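Local coordinates for protein nicastrin (Dictyostelium purpureum, PDB 4R12) that probably serves as an essential subunit of the gamma-secretase complex, the endoprotease that cleaves membrane proteins such as Notch receptors and APP within the membrane, at residues Q332-K335 / N336-K339; V354-I357 / L358-V361. All blocks are in the same frame, centred on the assembly; numbering follows the deposited sequence.

Both contacts are local and follow each other along the chain of the nicastrin large lobe. Contact 1 is the turn through which strand 332-334 passes into strand 339-347; contact 2 lies on helix 352-362, which runs on from that second strand and leads to strand 370-374. The strand 339-347 is thus shared, being entered from the turn and covered by the helix. The centres of contact 1 and contact 2 stand about 19 Å apart and their nearest atoms are about 9 Å apart, so that the two do not meet directly. Contact 1 is at the surface, the side chain of Lys-339 lying about 10 Å from a bound N-acetylglucosamine, whereas contact 2 is partly buried.

Contact 1: residues Q332-K335 / N336-K339; sequences QLDK and NLGK
Asp-334 and the residues after it, from Asn-336 to Lys-339, close the tight connection between two antiparallel strands on the surface of the large lobe. CB of Asp-334 lies 3.4 Å from Lys-339 O, the same oxygen that accepts a nearly straight bond from Asp-334 N at 2.7 Å. With CG placed opposite the backbone N (chi1 -176°), the carboxylate is carried over the turn, where CG packs against CG of Leu-337 at 3.8 Å. OD1 takes two donors from one residue: Asn-336 N at 2.8 Å, approaching on the anti side and 25° out of the carboxylate plane, and Asn-336 ND2 at 3.2 Å, which meets the syn lone pair of OD1. The amide and carboxylate planes stand 74° apart. OD2, meanwhile, is flanked by CD1 of Leu-337 at 3.4 Å and forms a salt bridge with Lys-373 of strand 370-374. On the backbone, Gly-338 N donates to Asp-334 O at 2.9 Å, so that Gly-338 and Lys-339 both face Asp-334 in a G1 beta bulge; the positive phi of Gly-338 suits glycine. Lys-339 NZ hydrogen-bonds to the backbone oxygen of Ser-368. An alanine in place of Asp-334 would probably leave the N-H of Asn-336 and the ammonium of Lys-373 without their acceptor and set the Asn-336 amide free to turn. One carboxylate thus divides its work: one oxygen gathers both N-H donors of Asn-336, the other meets a lysine, whose positive charge would probably help keep the acid ionised.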
loop_
_atom_site.group_PDB
_atom_site.type_symbol
_atom_site.label_atom_id
_atom_site.label_comp_id
_atom_site.label_asym_id
_atom_site.label_seq_id
_atom_site.Cartn_x
_atom_site.Cartn_y
_atom_site.Cartn_z
ATOM N N GLN A 332 -14.163 -10.591 -12.631
ATOM C CA GLN A 332 -15.323 -11.465 -12.428
ATOM C C GLN A 332 -15.664 -12.299 -13.654
ATOM O O GLN A 332 -15.818 -11.758 -14.744
ATOM C CB GLN A 332 -16.553 -10.627 -12.070
ATOM C CG GLN A 332 -16.405 -9.812 -10.819
ATOM C CD GLN A 332 -16.271 -10.690 -9.600
ATOM O OE1 GLN A 332 -17.269 -11.133 -9.021
ATOM N NE2 GLN A 332 -15.033 -10.955 -9.202
ATOM N N LEU A 333 -15.820 -13.603 -13.471
ATOM C CA LEU A 333 -16.196 -14.477 -14.573
ATOM C C LEU A 333 -17.596 -14.158 -15.106
ATOM O O LEU A 333 -18.564 -14.112 -14.355
ATOM C CB LEU A 333 -16.125 -15.931 -14.128
ATOM C CG LEU A 333 -16.474 -16.967 -15.191
ATOM C CD1 LEU A 333 -15.595 -16.806 -16.426
ATOM C CD2 LEU A 333 -16.320 -18.355 -14.587
ATOM N N ASP A 334 -17.688 -13.917 -16.409
ATOM C CA ASP A 334 -18.989 -13.749 -17.072
ATOM C C ASP A 334 -19.323 -15.069 -17.755
ATOM O O ASP A 334 -18.612 -15.489 -18.669
ATOM C CB ASP A 334 -18.942 -12.589 -18.079
ATOM C CG ASP A 334 -20.303 -12.295 -18.736
ATOM O OD1 ASP A 334 -21.146 -13.206 -18.870
ATOM O OD2 ASP A 334 -20.523 -11.134 -19.137
ATOM N N LYS A 335 -20.393 -15.726 -17.312
ATOM C CA LYS A 335 -20.742 -17.046 -17.847
ATOM C C LYS A 335 -21.143 -16.990 -19.322
ATOM O O LYS A 335 -20.959 -17.961 -20.053
ATOM C CB LYS A 335 -21.868 -17.689 -17.028
ATOM C CG LYS A 335 -21.377 -18.491 -15.820
ATOM C CD LYS A 335 -22.340 -19.631 -15.470
ATOM C CE LYS A 335 -23.127 -19.344 -14.195
ATOM N NZ LYS A 335 -24.088 -20.443 -13.873
ATOM N N ASN A 336 -21.687 -15.857 -19.756
ATOM C CA ASN A 336 -22.023 -15.659 -21.167
ATOM C C ASN A 336 -20.796 -15.737 -22.057
ATOM O O ASN A 336 -20.666 -16.630 -22.900
ATOM C CB ASN A 336 -22.701 -14.303 -21.389
ATOM C CG ASN A 336 -24.089 -14.238 -20.800
ATOM O OD1 ASN A 336 -25.014 -14.878 -21.302
ATOM N ND2 ASN A 336 -24.254 -13.440 -19.746
ATOM N N LEU A 337 -19.897 -14.786 -21.847
ATOM C CA LEU A 337 -18.777 -14.573 -22.746
ATOM C C LEU A 337 -17.637 -15.555 -22.497
ATOM O O LEU A 337 -16.760 -15.726 -23.345
ATOM C CB LEU A 337 -18.278 -13.134 -22.605
ATOM C CG LEU A 337 -19.395 -12.089 -22.468
ATOM C CD1 LEU A 337 -18.841 -10.730 -22.036
ATOM C CD2 LEU A 337 -20.211 -11.962 -23.759
ATOM N N GLY A 338 -17.657 -16.208 -21.338
ATOM C CA GLY A 338 -16.557 -17.075 -20.952
ATOM C C GLY A 338 -15.300 -16.249 -20.748
ATOM O O GLY A 338 -14.191 -16.691 -21.058
ATOM N N LYS A 339 -15.488 -15.029 -20.250
ATOM C CA LYS A 339 -14.398 -14.088 -20.027
ATOM C C LYS A 339 -14.568 -13.413 -18.665
ATOM O O LYS A 339 -15.672 -13.370 -18.116
ATOM C CB LYS A 339 -14.345 -13.025 -21.138
ATOM C CG LYS A 339 -14.044 -13.561 -22.552
ATOM C CD LYS A 339 -13.592 -12.437 -23.489
ATOM C CE LYS A 339 -13.590 -12.861 -24.967
ATOM N NZ LYS A 339 -12.439 -13.732 -25.346
#

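Contact 2: residues V354-I357 / L358-V361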
loop_
_atom_site.group_PDB
_atom_site.type_symbol
_atom_site.label_atom_id
_atom_site.label_comp_id
_atom_site.label_asym_id
_atom_site.label_seq_id
_atom_site.Cartn_x
_atom_site.Cartn_y
_atom_site.Cartn_z
ATOM N N VAL A 354 -11.346 6.972 -25.479
ATOM C CA VAL A 354 -10.346 6.184 -24.777
ATOM C C VAL A 354 -10.851 4.783 -24.445
ATOM O O VAL A 354 -10.174 3.806 -24.736
ATOM C CB VAL A 354 -9.901 6.905 -23.494
ATOM C CG1 VAL A 354 -8.866 6.086 -22.723
ATOM C CG2 VAL A 354 -9.358 8.290 -23.851
ATOM N N THR A 355 -12.047 4.662 -23.869
ATOM C CA THR A 355 -12.552 3.326 -23.538
ATOM C C THR A 355 -12.829 2.475 -24.788
ATOM O O THR A 355 -12.725 1.241 -24.733
ATOM C CB THR A 355 -13.839 3.380 -22.683
ATOM O OG1 THR A 355 -14.870 4.065 -23.392
ATOM C CG2 THR A 355 -13.580 4.080 -21.332
ATOM N N ASP A 356 -13.173 3.113 -25.907
ATOM C CA ASP A 356 -13.362 2.350 -27.149
ATOM C C ASP A 356 -12.076 1.597 -27.524
ATOM O O ASP A 356 -12.126 0.447 -27.961
ATOM C CB ASP A 356 -13.797 3.260 -28.308
ATOM C CG ASP A 356 -15.285 3.635 -28.249
ATOM O OD1 ASP A 356 -15.997 3.213 -27.302
ATOM O OD2 ASP A 356 -15.736 4.367 -29.151
ATOM N N ILE A 357 -10.924 2.230 -27.325
ATOM C CA ILE A 357 -9.648 1.590 -27.650
ATOM C C ILE A 357 -9.368 0.413 -26.709
ATOM O O ILE A 357 -8.896 -0.649 -27.142
ATOM C CB ILE A 357 -8.490 2.612 -27.603
ATOM C CG1 ILE A 357 -8.714 3.685 -28.670
ATOM C CG2 ILE A 357 -7.154 1.926 -27.837
ATOM C CD1 ILE A 357 -8.043 4.999 -28.367
ATOM N N LEU A 358 -9.677 0.592 -25.426
ATOM C CA LEU A 358 -9.553 -0.506 -24.467
ATOM C C LEU A 358 -10.384 -1.719 -24.872
ATOM O O LEU A 358 -9.876 -2.840 -24.855
ATOM C CB LEU A 358 -9.963 -0.064 -23.056
ATOM C CG LEU A 358 -8.880 0.472 -22.128
ATOM C CD1 LEU A 358 -9.501 0.942 -20.834
ATOM C CD2 LEU A 358 -7.834 -0.602 -21.840
ATOM N N ASP A 359 -11.650 -1.485 -25.233
ATOM C CA ASP A 359 -12.552 -2.528 -25.735
ATOM C C ASP A 359 -11.976 -3.255 -26.948
ATOM O O ASP A 359 -12.022 -4.483 -27.035
ATOM C CB ASP A 359 -13.915 -1.937 -26.143
ATOM C CG ASP A 359 -14.721 -1.405 -24.960
ATOM O OD1 ASP A 359 -14.447 -1.806 -23.804
ATOM O OD2 ASP A 359 -15.641 -0.594 -25.200
ATOM N N GLN A 360 -11.464 -2.475 -27.893
ATOM C CA GLN A 360 -10.873 -3.013 -29.108
ATOM C C GLN A 360 -9.683 -3.919 -28.804
ATOM O O GLN A 360 -9.603 -5.032 -29.321
ATOM C CB GLN A 360 -10.433 -1.880 -30.036
ATOM C CG GLN A 360 -11.588 -1.098 -30.664
ATOM C CD GLN A 360 -11.117 0.196 -31.303
ATOM O OE1 GLN A 360 -9.956 0.316 -31.711
ATOM N NE2 GLN A 360 -12.012 1.181 -31.382
ATOM N N VAL A 361 -8.763 -3.440 -27.974
ATOM C CA VAL A 361 -7.587 -4.236 -27.659
ATOM C C VAL A 361 -7.995 -5.547 -26.985
ATOM O O VAL A 361 -7.491 -6.605 -27.333
ATOM C CB VAL A 361 -6.608 -3.464 -26.763
ATOM C CG1 VAL A 361 -5.430 -4.363 -26.384
ATOM C CG2 VAL A 361 -6.104 -2.239 -27.490
HETATM O O HOH W 1 -16.141 2.286 -24.826
#
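Helix 352-362 is the crossover helix of a beta-alpha-beta unit, joining strand 339-347 to strand 370-374, and the contact joins two of its successive turns. Asp-359 N donates to Thr-355 O at 3.0 Å and Val-361 N to Ile-357 O at 2.9 Å, while the bond from Leu-358 N to Val-354 O is weak. Leu-358 touches Leu-344, Phe-372 and Ile-400 of the strands and, with Ile-357, Phe-437 of helix 427-441; Ile-357 also meets Ile-441. CG2 of Ile-357 lies alongside CG2 of Val-361, at 4.3 Å. Gln-360 has CG beside its own backbone N (chi1 -70°), which lays the chain back over the preceding turn, with CG 3.2 Å from Asp-356 O; its OE1 accepts a bond from Arg-440. The acids Asp-356 and Asp-359 come close, OD1 of the first being 4.4 Å from OD2 of the second, a proximity of like charges that the water between them probably eases. That water donates to both oxygens, at 2.6 Å from Asp-356 OD1 and 2.9 Å from Asp-359 OD2, and accepts from Thr-355 OG1 at 2.6 Å.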